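PDB 3U0A: acyl-CoA thioesterase II TesB2, which probably hydrolyses fatty acyl-CoA thioesters to free fatty acids and CoA, as a double-hotdog enzyme of the C/M/P thioester hydrolase family. Local coordinates for residues 60-65 / 221-226; 64-69 / 102-107; 199-204 / 251-256; 226-231 / 265-270. All coordinates share one frame; numbering follows the deposited sequence.

How the interactions relate
All four contacts are largely buried, and interactions 1, 2 and 4 are antiparallel strand pairings. Interaction 1, the most central, pairs strand 58-66 of the N-terminal hotdog half with strand 217-227 of the C-terminal one, entirely through buried residues. Interaction 2 continues from its G64 and Y65 onto strand 101-111, and interaction 4 from its W226 onto strand 264-275. Both run off strand ends into turns, where one carbonyl takes two backbone N-H groups, one of them weakly in interaction 4, and partly exposed side chains join in. Interaction 3 differs: residues around the C-terminal end of helix 186-200 pack on strand 250-259 through side chains, with no hydrogen bond across. All four touch the second subunit.

Interaction 1: 60-65 / 221-226; sequences HSLHGY and LDHAMW
The Y65 ring meets strand 217-227 at its edge, where L221 O lies in the ring plane, 3.7 Å from CD1, while H63 of the second subunit stacks on the ring. Beside it runs D222, whose CB touches the same CD1, with the carboxylate turned 41° from the ring. H63 and W226 cross obliquely, H63 NE2 coming 3.9 Å from W226 CZ2; the W226 indole takes S61 CB against CD1, at 3.6 Å. On the other sheet face the H223 imidazole receives L62 CD1 obliquely, 3.6 Å from NE2. L62 and H223 both turn CG in over the backbone, flanked by N and C (chi1 62° and 68°), which brings their tips together, while M225 CB and CG lie alongside L62 CD1. Between these two faces the backbones pair antiparallel through two reciprocal hydrogen-bonded pairs: L62 with M225, M225 N reaching L62 O at 2.8 Å, and G64 with H223, G64 N reaching H223 O at 2.9 Å, nearly along the C=O axis. This is the seam of a double hotdog, joining strands from its N-terminal and C-terminal halves. D198 OD1 hydrogen-bonds H223 ND1, and E271 N binds D222 OD1. Across the dimer interface Y65 OH bonds S61 OG of the second subunit, and D222 OD2 bonds W226 NE1 of that subunit, so the face carrying S61, H63, Y65, D222 and W226 is turned to the partner.

Interaction 2: 64-69 / 102-107; sequences GYFLRS and VIFSMG
R68 grips the carbonyl of V102 side-on, NE at 2.8 Å and NH1 at 3.1 Å from V102 O, which lies in the guanidinium plane. The two nitrogens use it differently: NH1 sits on a lone pair, whereas NE stands above the carbonyl plane. A bend at chi3 (-87°) curls the arginine back to this position. One residue on, I103 O is also doubly held, by L67 N and by R68 N at 3.0 Å, so two successive carbonyls fix the turn where strand 58-66 ends. L67 CD1 lies alongside V102 CG1 at 3.7 Å. F104, with CG anti to its backbone N (chi1 -179°), brings CE1 over the centre of one face of the F66 ring, 3.6 Å above its plane, and its CZ lies 4.1 Å from G64 CA. Behind these side chains, reciprocal bonds between Y65 and S105 set the antiparallel register; Y65 N reaches S105 O at 2.7 Å, nearly along the C=O axis. The pairing belongs to the N-terminal hotdog. Helix 34-51 covers F104 through A42 and S45, strand 89-98 flanks the far side of strand 101-111 with N95 binding S105 OG, and strand 217-227 borders strand 58-66, its H223 meeting F66 edge-to-face.

Interaction 3: 199-204 / 251-256; sequences LTLLGS and ALTHGK. With SO4 (sulfate ion), chain L.
L201, in the C-terminal end region of helix 186-200, reaches strand 250-259. Its CB points to the strand and its CG, anti to the backbone N (chi1 -173°), lies 3.3 Å from T253 OG1. At the fork, CD2 lies 3.5 Å from the same T253 OG1 while CD1 runs on to the backbone, 3.7 Å from H254 O. L201 and T253 run alongside in opposed senses; L202 comes across the threonine nearly perpendicular, its CD2 also 3.5 Å from T253 OG1. Bordered by the L201 CG methine and the CD2 methyls of both leucines, that oxygen is hydrogen-bonded to Q270 O of strand 264-275. In this C-terminal hotdog the long helix lies against the antiparallel sheet, and here the end of the helix region settles on it. A 3-10 turn follows, closed by L201 O, which accepts both S204 N and S204 OG, each at 2.9 Å. S204 chi1 (68°) folds OG back onto that carbonyl and puts it 3.4 Å from T253 CG2. H254 points away; its NE2 and K256 NZ approach O1 of a sulfate, probably from the crystallisation liquor, K256 NZ by a weak 3.3 Å hydrogen bond; K168 NZ also hydrogen-bonds the ion.

Interaction 4: 226-231 / 265-270; sequences WFMRGF and VAAVMQ
Backbone hydrogen bonds carry the pairing. W226 and A267 form a reciprocal antiparallel pair, W226 N reaching A267 O at 3.0 Å and A267 N returning to W226 O. Beyond F227 the chain turns, and V265 O takes M228 N at 2.9 Å from above its carbonyl plane, plus a weak, longer bond from R229 N. Among apolar contacts, V265 is the most deeply covered: CG1 lies 3.9 Å from F231 CB, and CB and CG2 border F231 CD1, the two side chains set nearly perpendicular. F231 reaches back because its CG turns in over the backbone (chi1 62°); R229 O lies in its ring plane, at the edge. M228 is bent at chi2 and chi3, which lays CE 3.6 Å from A266 N and SD near A267 CB. The W226 indole turns its edge to the strand, CE3 lying 3.6 Å from A267 O and CZ3 near M269. Among polar side chains, R229 hydrogen-bonds through NH1 to L264 O and to S245 OG of the second subunit. Helix 186-200 covers F227 and F231 through I190 and L193. V265 and A266 both face I257 on strand 250-259, a classic beta bulge within the antiparallel sheet that wraps the helix of the C-terminal hotdog.

Interaction 1: 60-65 / 221-226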
loop_
_atom_site.group_PDB
_atom_site.type_symbol
_atom_site.label_atom_id
_atom_site.label_comp_id
_atom_site.label_asym_id
_atom_site.label_seq_id
_atom_site.Cartn_x
_atom_site.Cartn_y
_atom_site.Cartn_z
ATOM N N HIS A 60 -9.816 5.221 -6.980
ATOM C CA HIS A 60 -8.908 4.198 -7.492
ATOM C C HIS A 60 -7.848 3.743 -6.518
ATOM O O HIS A 60 -7.207 2.701 -6.767
ATOM C CB HIS A 60 -8.227 4.681 -8.792
ATOM C CG HIS A 60 -7.273 5.817 -8.596
ATOM N ND1 HIS A 60 -6.011 5.636 -8.203
ATOM C CD2 HIS A 60 -7.443 7.182 -8.770
ATOM C CE1 HIS A 60 -5.395 6.821 -8.129
ATOM N NE2 HIS A 60 -6.282 7.774 -8.468
ATOM N N SER A 61 -7.583 4.527 -5.470
ATOM C CA SER A 61 -6.683 4.060 -4.424
ATOM C C SER A 61 -7.005 4.673 -3.087
ATOM O O SER A 61 -7.725 5.631 -3.028
ATOM C CB SER A 61 -5.213 4.247 -4.792
ATOM O OG SER A 61 -4.838 5.593 -4.794
ATOM N N LEU A 62 -6.537 4.047 -2.017
ATOM C CA LEU A 62 -6.658 4.597 -0.687
ATOM C C LEU A 62 -5.646 3.949 0.172
ATOM O O LEU A 62 -5.202 2.829 -0.112
ATOM C CB LEU A 62 -8.051 4.422 -0.086
ATOM C CG LEU A 62 -8.600 3.026 0.159
ATOM C CD1 LEU A 62 -7.872 2.384 1.324
ATOM C CD2 LEU A 62 -10.108 3.073 0.389
ATOM N N HIS A 63 -5.227 4.689 1.194
ATOM C CA HIS A 63 -4.232 4.233 2.144
ATOM C C HIS A 63 -4.733 4.753 3.464
ATOM O O HIS A 63 -5.174 5.862 3.537
ATOM C CB HIS A 63 -2.846 4.820 1.873
ATOM C CG HIS A 63 -2.303 4.656 0.432
ATOM N ND1 HIS A 63 -2.742 5.405 -0.610
ATOM C CD2 HIS A 63 -1.245 3.864 -0.087
ATOM C CE1 HIS A 63 -2.064 5.063 -1.747
ATOM N NE2 HIS A 63 -1.138 4.136 -1.422
ATOM N N GLY A 64 -4.702 3.975 4.530
ATOM C CA GLY A 64 -4.961 4.540 5.846
ATOM C C GLY A 64 -4.334 3.816 7.011
ATOM O O GLY A 64 -3.903 2.707 6.908
ATOM N N TYR A 65 -4.337 4.469 8.148
ATOM C CA TYR A 65 -3.691 3.995 9.331
ATOM C C TYR A 65 -4.718 3.869 10.481
ATOM O O TYR A 65 -5.385 4.832 10.847
ATOM C CB TYR A 65 -2.609 4.993 9.717
ATOM C CG TYR A 65 -1.228 4.768 9.131
ATOM C CD1 TYR A 65 -0.615 3.516 9.190
ATOM C CD2 TYR A 65 -0.502 5.831 8.585
ATOM C CE1 TYR A 65 0.658 3.313 8.681
ATOM C CE2 TYR A 65 0.776 5.648 8.084
ATOM C CZ TYR A 65 1.370 4.382 8.130
ATOM O OH TYR A 65 2.653 4.186 7.606
ATOM N N LEU A 221 -3.051 -2.597 11.640
ATOM C CA LEU A 221 -2.252 -1.363 11.681
ATOM C C LEU A 221 -2.582 -0.404 10.511
ATOM O O LEU A 221 -2.658 0.816 10.667
ATOM C CB LEU A 221 -0.770 -1.740 11.662
ATOM C CG LEU A 221 -0.302 -2.646 12.794
ATOM C CD1 LEU A 221 1.155 -3.042 12.609
ATOM C CD2 LEU A 221 -0.480 -1.944 14.134
ATOM N N ASP A 222 -2.771 -0.979 9.336
ATOM C CA ASP A 222 -3.052 -0.190 8.165
ATOM C C ASP A 222 -3.850 -0.944 7.114
ATOM O O ASP A 222 -4.325 -2.039 7.367
ATOM C CB ASP A 222 -1.745 0.396 7.594
ATOM C CG ASP A 222 -0.914 -0.596 6.788
ATOM O OD1 ASP A 222 -1.405 -1.646 6.331
ATOM O OD2 ASP A 222 0.257 -0.258 6.575
ATOM N N HIS A 223 -4.087 -0.279 5.994
ATOM C CA HIS A 223 -4.430 -0.922 4.758
ATOM C C HIS A 223 -4.174 0.043 3.615
ATOM O O HIS A 223 -4.164 1.270 3.790
ATOM C CB HIS A 223 -5.868 -1.527 4.747
ATOM C CG HIS A 223 -7.008 -0.510 4.772
ATOM N ND1 HIS A 223 -8.254 -0.867 5.027
ATOM C CD2 HIS A 223 -7.038 0.865 4.545
ATOM C CE1 HIS A 223 -9.057 0.226 4.960
ATOM N NE2 HIS A 223 -8.305 1.272 4.678
ATOM N N ALA A 224 -3.927 -0.547 2.450
ATOM C CA ALA A 224 -3.687 0.159 1.195
ATOM C C ALA A 224 -4.427 -0.634 0.157
ATOM O O ALA A 224 -4.290 -1.853 0.123
ATOM C CB ALA A 224 -2.188 0.198 0.862
ATOM N N MET A 225 -5.208 0.048 -0.682
ATOM C CA MET A 225 -6.048 -0.628 -1.702
ATOM C C MET A 225 -6.037 0.091 -3.041
ATOM O O MET A 225 -5.838 1.308 -3.106
ATOM C CB MET A 225 -7.486 -0.753 -1.227
ATOM C CG MET A 225 -7.645 -1.516 0.075
ATOM S SD MET A 225 -9.348 -1.609 0.626
ATOM C CE MET A 225 -9.081 -2.378 2.247
ATOM N N TRP A 226 -6.237 -0.683 -4.112
ATOM C CA TRP A 226 -6.254 -0.140 -5.458
ATOM C C TRP A 226 -7.385 -0.747 -6.184
ATOM O O TRP A 226 -7.460 -1.953 -6.296
ATOM C CB TRP A 226 -4.924 -0.415 -6.163
ATOM C CG TRP A 226 -3.725 0.265 -5.498
ATOM C CD1 TRP A 226 -3.181 1.500 -5.788
ATOM C CD2 TRP A 226 -2.897 -0.251 -4.432
ATOM N NE1 TRP A 226 -2.113 1.775 -4.991
ATOM C CE2 TRP A 226 -1.905 0.776 -4.143
ATOM C CE3 TRP A 226 -2.877 -1.420 -3.702
ATOM C CZ2 TRP A 226 -0.943 0.609 -3.172
ATOM C CZ3 TRP A 226 -1.895 -1.573 -2.709
ATOM C CH2 TRP A 226 -0.950 -0.580 -2.466
#

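Interaction 2: 64-69 / 102-107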
loop_
_atom_site.group_PDB
_atom_site.type_symbol
_atom_site.label_atom_id
_atom_site.label_comp_id
_atom_site.label_asym_id
_atom_site.label_seq_id
_atom_site.Cartn_x
_atom_site.Cartn_y
_atom_site.Cartn_z
ATOM N N GLY A 64 -4.702 3.975 4.530
ATOM C CA GLY A 64 -4.961 4.540 5.846
ATOM C C GLY A 64 -4.334 3.816 7.011
ATOM O O GLY A 64 -3.903 2.707 6.908
ATOM N N TYR A 65 -4.337 4.469 8.148
ATOM C CA TYR A 65 -3.691 3.995 9.331
ATOM C C TYR A 65 -4.718 3.869 10.481
ATOM O O TYR A 65 -5.385 4.832 10.847
ATOM C CB TYR A 65 -2.609 4.993 9.717
ATOM C CG TYR A 65 -1.228 4.768 9.131
ATOM C CD1 TYR A 65 -0.615 3.516 9.190
ATOM C CD2 TYR A 65 -0.502 5.831 8.585
ATOM C CE1 TYR A 65 0.658 3.313 8.681
ATOM C CE2 TYR A 65 0.776 5.648 8.084
ATOM C CZ TYR A 65 1.370 4.382 8.130
ATOM O OH TYR A 65 2.653 4.186 7.606
ATOM N N PHE A 66 -4.817 2.670 11.055
ATOM C CA PHE A 66 -5.690 2.426 12.200
ATOM C C PHE A 66 -4.969 2.861 13.464
ATOM O O PHE A 66 -4.052 2.199 13.943
ATOM C CB PHE A 66 -6.043 0.957 12.283
ATOM C CG PHE A 66 -6.857 0.468 11.128
ATOM C CD1 PHE A 66 -8.242 0.582 11.152
ATOM C CD2 PHE A 66 -6.252 -0.095 10.032
ATOM C CE1 PHE A 66 -9.015 0.134 10.127
ATOM C CE2 PHE A 66 -7.020 -0.543 8.988
ATOM C CZ PHE A 66 -8.410 -0.440 9.040
ATOM N N LEU A 67 -5.359 4.015 13.975
ATOM C CA LEU A 67 -4.598 4.628 15.029
ATOM C C LEU A 67 -5.063 4.122 16.395
ATOM O O LEU A 67 -4.251 3.786 17.231
ATOM C CB LEU A 67 -4.667 6.157 14.914
ATOM C CG LEU A 67 -4.120 6.814 13.633
ATOM C CD1 LEU A 67 -4.227 8.307 13.758
ATOM C CD2 LEU A 67 -2.695 6.420 13.353
ATOM N N ARG A 68 -6.371 4.055 16.601
ATOM C CA ARG A 68 -6.929 3.761 17.919
ATOM C C ARG A 68 -8.159 2.918 17.835
ATOM O O ARG A 68 -8.825 2.877 16.819
ATOM C CB ARG A 68 -7.318 5.051 18.631
ATOM C CG ARG A 68 -6.236 5.583 19.544
ATOM C CD ARG A 68 -6.507 7.039 19.868
ATOM N NE ARG A 68 -5.932 7.954 18.863
ATOM C CZ ARG A 68 -4.917 8.785 19.092
ATOM N NH1 ARG A 68 -4.457 9.582 18.097
ATOM N NH2 ARG A 68 -4.363 8.826 20.308
ATOM N N SER A 69 -8.482 2.281 18.948
ATOM C CA SER A 69 -9.630 1.365 19.047
ATOM C C SER A 69 -11.037 2.045 18.874
ATOM O O SER A 69 -11.942 1.528 18.195
ATOM C CB SER A 69 -9.545 0.692 20.409
ATOM O OG SER A 69 -9.176 1.680 21.369
ATOM N N VAL A 102 -8.038 11.421 16.930
ATOM C CA VAL A 102 -8.062 10.766 15.614
ATOM C C VAL A 102 -7.868 9.236 15.808
ATOM O O VAL A 102 -6.849 8.786 16.338
ATOM C CB VAL A 102 -7.021 11.359 14.626
ATOM C CG1 VAL A 102 -7.078 10.617 13.290
ATOM C CG2 VAL A 102 -7.263 12.835 14.430
ATOM N N ILE A 103 -8.894 8.470 15.427
ATOM C CA ILE A 103 -8.906 7.010 15.577
ATOM C C ILE A 103 -8.456 6.290 14.302
ATOM O O ILE A 103 -7.944 5.197 14.354
ATOM C CB ILE A 103 -10.296 6.491 16.042
ATOM C CG1 ILE A 103 -11.362 6.575 14.933
ATOM C CG2 ILE A 103 -10.784 7.242 17.287
ATOM C CD1 ILE A 103 -12.703 5.998 15.381
ATOM N N PHE A 104 -8.645 6.948 13.165
ATOM C CA PHE A 104 -8.310 6.425 11.865
ATOM C C PHE A 104 -7.961 7.578 10.958
ATOM O O PHE A 104 -8.626 8.571 10.957
ATOM C CB PHE A 104 -9.502 5.622 11.285
ATOM C CG PHE A 104 -9.227 5.017 9.933
ATOM C CD1 PHE A 104 -8.410 3.901 9.804
ATOM C CD2 PHE A 104 -9.731 5.595 8.781
ATOM C CE1 PHE A 104 -8.131 3.369 8.555
ATOM C CE2 PHE A 104 -9.467 5.060 7.545
ATOM C CZ PHE A 104 -8.668 3.950 7.428
ATOM N N SER A 105 -6.920 7.434 10.172
ATOM C CA SER A 105 -6.487 8.485 9.240
ATOM C C SER A 105 -6.181 7.879 7.877
ATOM O O SER A 105 -5.592 6.825 7.764
ATOM C CB SER A 105 -5.256 9.237 9.760
ATOM O OG SER A 105 -5.003 10.400 8.981
ATOM N N MET A 106 -6.541 8.598 6.837
ATOM C CA MET A 106 -6.756 8.001 5.563
ATOM C C MET A 106 -6.528 8.978 4.409
ATOM O O MET A 106 -6.752 10.152 4.516
ATOM C CB MET A 106 -8.189 7.567 5.555
ATOM C CG MET A 106 -8.581 6.836 4.347
ATOM S SD MET A 106 -10.343 7.016 4.113
ATOM C CE MET A 106 -10.303 7.170 2.317
ATOM N N GLY A 107 -6.104 8.444 3.283
ATOM C CA GLY A 107 -6.104 9.192 2.034
ATOM C C GLY A 107 -6.633 8.353 0.877
ATOM O O GLY A 107 -6.492 7.125 0.889
#

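Interaction 3: 199-204 / 251-256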
loop_
_atom_site.group_PDB
_atom_site.type_symbol
_atom_site.label_atom_id
_atom_site.label_comp_id
_atom_site.label_asym_id
_atom_site.label_seq_id
_atom_site.Cartn_x
_atom_site.Cartn_y
_atom_site.Cartn_z
ATOM N N LEU A 199 -11.969 -7.545 7.070
ATOM C CA LEU A 199 -12.362 -8.647 7.978
ATOM C C LEU A 199 -11.559 -9.893 7.759
ATOM O O LEU A 199 -11.455 -10.689 8.666
ATOM C CB LEU A 199 -13.833 -9.052 7.839
ATOM C CG LEU A 199 -14.873 -7.974 8.100
ATOM C CD1 LEU A 199 -16.281 -8.552 8.221
ATOM C CD2 LEU A 199 -14.534 -7.142 9.331
ATOM N N THR A 200 -10.999 -10.081 6.561
ATOM C CA THR A 200 -10.469 -11.409 6.169
ATOM C C THR A 200 -9.016 -11.512 5.788
ATOM O O THR A 200 -8.474 -12.569 5.929
ATOM C CB THR A 200 -11.251 -11.996 4.993
ATOM O OG1 THR A 200 -11.030 -11.189 3.829
ATOM C CG2 THR A 200 -12.714 -12.039 5.335
ATOM N N LEU A 201 -8.382 -10.470 5.288
ATOM C CA LEU A 201 -6.992 -10.625 4.810
ATOM C C LEU A 201 -5.971 -10.980 5.872
ATOM O O LEU A 201 -5.197 -11.856 5.646
ATOM C CB LEU A 201 -6.493 -9.403 4.056
ATOM C CG LEU A 201 -5.130 -9.506 3.375
ATOM C CD1 LEU A 201 -5.069 -10.627 2.350
ATOM C CD2 LEU A 201 -4.855 -8.173 2.699
ATOM N N LEU A 202 -5.982 -10.328 7.016
ATOM C CA LEU A 202 -4.920 -10.512 8.000
ATOM C C LEU A 202 -4.877 -11.937 8.570
ATOM O O LEU A 202 -3.836 -12.375 9.104
ATOM C CB LEU A 202 -5.006 -9.463 9.128
ATOM C CG LEU A 202 -4.311 -8.120 8.821
ATOM C CD1 LEU A 202 -4.587 -7.058 9.903
ATOM C CD2 LEU A 202 -2.812 -8.324 8.622
ATOM N N GLY A 203 -6.001 -12.651 8.447
ATOM C CA GLY A 203 -6.065 -14.100 8.735
ATOM C C GLY A 203 -4.996 -14.908 7.989
ATOM O O GLY A 203 -4.497 -15.902 8.495
ATOM N N SER A 204 -4.624 -14.471 6.791
ATOM C CA SER A 204 -3.636 -15.200 5.975
ATOM C C SER A 204 -2.238 -15.269 6.634
ATOM O O SER A 204 -1.445 -16.181 6.320
ATOM C CB SER A 204 -3.522 -14.604 4.562
ATOM O OG SER A 204 -2.935 -13.309 4.572
ATOM N N ALA A 251 2.929 -8.610 10.933
ATOM C CA ALA A 251 2.765 -9.512 9.823
ATOM C C ALA A 251 2.288 -8.667 8.672
ATOM O O ALA A 251 1.447 -7.816 8.844
ATOM C CB ALA A 251 1.753 -10.601 10.144
ATOM N N LEU A 252 2.828 -8.901 7.495
ATOM C CA LEU A 252 2.368 -8.251 6.321
ATOM C C LEU A 252 1.570 -9.241 5.533
ATOM O O LEU A 252 1.920 -10.419 5.456
ATOM C CB LEU A 252 3.539 -7.780 5.493
ATOM C CG LEU A 252 3.206 -6.848 4.342
ATOM C CD1 LEU A 252 2.528 -5.585 4.880
ATOM C CD2 LEU A 252 4.479 -6.549 3.570
ATOM N N THR A 253 0.482 -8.747 4.952
ATOM C CA THR A 253 -0.364 -9.534 4.075
ATOM C C THR A 253 -0.725 -8.741 2.810
ATOM O O THR A 253 -0.512 -7.535 2.689
ATOM C CB THR A 253 -1.610 -10.050 4.831
ATOM O OG1 THR A 253 -2.471 -8.961 5.203
ATOM C CG2 THR A 253 -1.178 -10.838 6.087
ATOM N N HIS A 254 -1.253 -9.474 1.849
ATOM C CA HIS A 254 -1.340 -9.009 0.474
ATOM C C HIS A 254 -2.339 -9.822 -0.269
ATOM O O HIS A 254 -2.335 -11.068 -0.152
ATOM C CB HIS A 254 0.003 -9.192 -0.212
ATOM C CG HIS A 254 -0.047 -8.945 -1.692
ATOM N ND1 HIS A 254 -0.123 -7.715 -2.209
ATOM C CD2 HIS A 254 -0.083 -9.837 -2.774
ATOM C CE1 HIS A 254 -0.175 -7.798 -3.557
ATOM N NE2 HIS A 254 -0.155 -9.098 -3.897
ATOM N N GLY A 255 -3.168 -9.173 -1.081
ATOM C CA GLY A 255 -4.023 -9.945 -1.943
ATOM C C GLY A 255 -4.542 -9.282 -3.183
ATOM O O GLY A 255 -4.461 -8.070 -3.311
ATOM N N LYS A 256 -5.095 -10.115 -4.075
ATOM C CA LYS A 256 -5.730 -9.682 -5.311
ATOM C C LYS A 256 -7.113 -10.294 -5.396
ATOM O O LYS A 256 -7.335 -11.402 -4.971
ATOM C CB LYS A 256 -4.931 -10.135 -6.523
ATOM C CG LYS A 256 -3.444 -10.063 -6.345
ATOM C CD LYS A 256 -2.758 -9.823 -7.679
ATOM C CE LYS A 256 -1.251 -9.596 -7.492
ATOM N NZ LYS A 256 -0.510 -10.845 -7.140
HETATM S S SO4 L . 3.077 -11.628 -5.696
HETATM O O1 SO4 L . 2.430 -10.278 -5.672
HETATM O O2 SO4 L . 4.458 -11.565 -5.051
HETATM O O3 SO4 L . 2.145 -12.596 -5.024
HETATM O O4 SO4 L . 3.259 -12.000 -7.149
#

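Interaction 4: 226-231 / 265-270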
loop_
_atom_site.group_PDB
_atom_site.type_symbol
_atom_site.label_atom_id
_atom_site.label_comp_id
_atom_site.label_asym_id
_atom_site.label_seq_id
_atom_site.Cartn_x
_atom_site.Cartn_y
_atom_site.Cartn_z
ATOM N N TRP A 226 -6.237 -0.683 -4.112
ATOM C CA TRP A 226 -6.254 -0.140 -5.458
ATOM C C TRP A 226 -7.385 -0.747 -6.184
ATOM O O TRP A 226 -7.460 -1.953 -6.296
ATOM C CB TRP A 226 -4.924 -0.415 -6.163
ATOM C CG TRP A 226 -3.725 0.265 -5.498
ATOM C CD1 TRP A 226 -3.181 1.500 -5.788
ATOM C CD2 TRP A 226 -2.897 -0.251 -4.432
ATOM N NE1 TRP A 226 -2.113 1.775 -4.991
ATOM C CE2 TRP A 226 -1.905 0.776 -4.143
ATOM C CE3 TRP A 226 -2.877 -1.420 -3.702
ATOM C CZ2 TRP A 226 -0.943 0.609 -3.172
ATOM C CZ3 TRP A 226 -1.895 -1.573 -2.709
ATOM C CH2 TRP A 226 -0.950 -0.580 -2.466
ATOM N N PHE A 227 -8.290 0.083 -6.675
ATOM C CA PHE A 227 -9.545 -0.386 -7.265
ATOM C C PHE A 227 -9.444 -0.221 -8.746
ATOM O O PHE A 227 -9.563 0.876 -9.254
ATOM C CB PHE A 227 -10.723 0.401 -6.696
ATOM C CG PHE A 227 -10.745 0.413 -5.210
ATOM C CD1 PHE A 227 -11.014 -0.743 -4.506
ATOM C CD2 PHE A 227 -10.444 1.555 -4.505
ATOM C CE1 PHE A 227 -11.012 -0.751 -3.125
ATOM C CE2 PHE A 227 -10.441 1.547 -3.125
ATOM C CZ PHE A 227 -10.731 0.396 -2.433
ATOM N N MET A 228 -9.187 -1.321 -9.437
ATOM C CA MET A 228 -8.793 -1.265 -10.853
ATOM C C MET A 228 -9.953 -1.388 -11.879
ATOM O O MET A 228 -9.968 -0.679 -12.860
ATOM C CB MET A 228 -7.750 -2.351 -11.146
ATOM C CG MET A 228 -6.344 -2.084 -10.640
ATOM S SD MET A 228 -5.736 -3.171 -9.308
ATOM C CE MET A 228 -6.298 -4.795 -9.782
ATOM N N ARG A 229 -10.894 -2.307 -11.679
ATOM C CA ARG A 229 -11.961 -2.547 -12.676
ATOM C C ARG A 229 -13.264 -2.739 -11.952
ATOM O O ARG A 229 -13.286 -3.103 -10.780
ATOM C CB ARG A 229 -11.672 -3.799 -13.515
ATOM C CG ARG A 229 -10.504 -3.642 -14.466
ATOM C CD ARG A 229 -10.000 -4.999 -14.927
ATOM N NE ARG A 229 -8.765 -4.888 -15.705
ATOM C CZ ARG A 229 -7.518 -5.008 -15.229
ATOM N NH1 ARG A 229 -7.265 -5.278 -13.947
ATOM N NH2 ARG A 229 -6.499 -4.848 -16.062
ATOM N N GLY A 230 -14.354 -2.496 -12.646
ATOM C CA GLY A 230 -15.668 -2.702 -12.061
ATOM C C GLY A 230 -15.982 -4.164 -11.806
ATOM O O GLY A 230 -15.539 -5.061 -12.544
ATOM N N PHE A 231 -16.749 -4.392 -10.755
ATOM C CA PHE A 231 -17.152 -5.735 -10.348
ATOM C C PHE A 231 -18.510 -5.637 -9.646
ATOM O O PHE A 231 -19.072 -4.554 -9.527
ATOM C CB PHE A 231 -16.099 -6.313 -9.381
ATOM C CG PHE A 231 -15.961 -5.517 -8.104
ATOM C CD1 PHE A 231 -15.105 -4.432 -8.038
ATOM C CD2 PHE A 231 -16.726 -5.839 -6.994
ATOM C CE1 PHE A 231 -14.995 -3.686 -6.881
ATOM C CE2 PHE A 231 -16.631 -5.100 -5.834
ATOM C CZ PHE A 231 -15.764 -4.019 -5.773
ATOM N N VAL A 265 -9.753 -7.139 -10.275
ATOM C CA VAL A 265 -10.557 -5.958 -10.002
ATOM C C VAL A 265 -10.053 -5.122 -8.852
ATOM O O VAL A 265 -10.365 -3.940 -8.824
ATOM C CB VAL A 265 -12.033 -6.346 -9.746
ATOM C CG1 VAL A 265 -12.580 -7.114 -10.942
ATOM C CG2 VAL A 265 -12.183 -7.187 -8.492
ATOM N N ALA A 266 -9.289 -5.726 -7.916
ATOM C CA ALA A 266 -8.634 -4.996 -6.801
ATOM C C ALA A 266 -7.391 -5.699 -6.214
ATOM O O ALA A 266 -7.264 -6.928 -6.272
ATOM C CB ALA A 266 -9.637 -4.655 -5.695
ATOM N N ALA A 267 -6.453 -4.887 -5.710
ATOM C CA ALA A 267 -5.247 -5.336 -5.023
ATOM C C ALA A 267 -5.247 -4.720 -3.653
ATOM O O ALA A 267 -5.741 -3.611 -3.480
ATOM C CB ALA A 267 -3.995 -4.928 -5.771
ATOM N N VAL A 268 -4.748 -5.448 -2.663
ATOM C CA VAL A 268 -4.701 -4.932 -1.299
ATOM C C VAL A 268 -3.410 -5.354 -0.632
ATOM O O VAL A 268 -2.961 -6.479 -0.812
ATOM C CB VAL A 268 -5.854 -5.471 -0.409
ATOM C CG1 VAL A 268 -5.729 -4.935 1.004
ATOM C CG2 VAL A 268 -7.232 -5.141 -0.983
ATOM N N MET A 269 -2.823 -4.444 0.140
ATOM C CA MET A 269 -1.780 -4.775 1.110
ATOM C C MET A 269 -2.198 -4.258 2.471
ATOM O O MET A 269 -2.737 -3.171 2.558
ATOM C CB MET A 269 -0.499 -4.110 0.717
ATOM C CG MET A 269 0.171 -4.803 -0.439
ATOM S SD MET A 269 1.299 -5.968 0.303
ATOM C CE MET A 269 2.859 -5.138 0.051
ATOM N N GLN A 270 -1.930 -5.040 3.518
ATOM C CA GLN A 270 -2.281 -4.694 4.879
ATOM C C GLN A 270 -1.301 -5.304 5.848
ATOM O O GLN A 270 -0.943 -6.483 5.749
ATOM C CB GLN A 270 -3.685 -5.186 5.183
ATOM C CG GLN A 270 -4.196 -5.002 6.599
ATOM C CD GLN A 270 -5.720 -5.118 6.665
ATOM O OE1 GLN A 270 -6.295 -5.999 6.027
ATOM N NE2 GLN A 270 -6.377 -4.228 7.407
#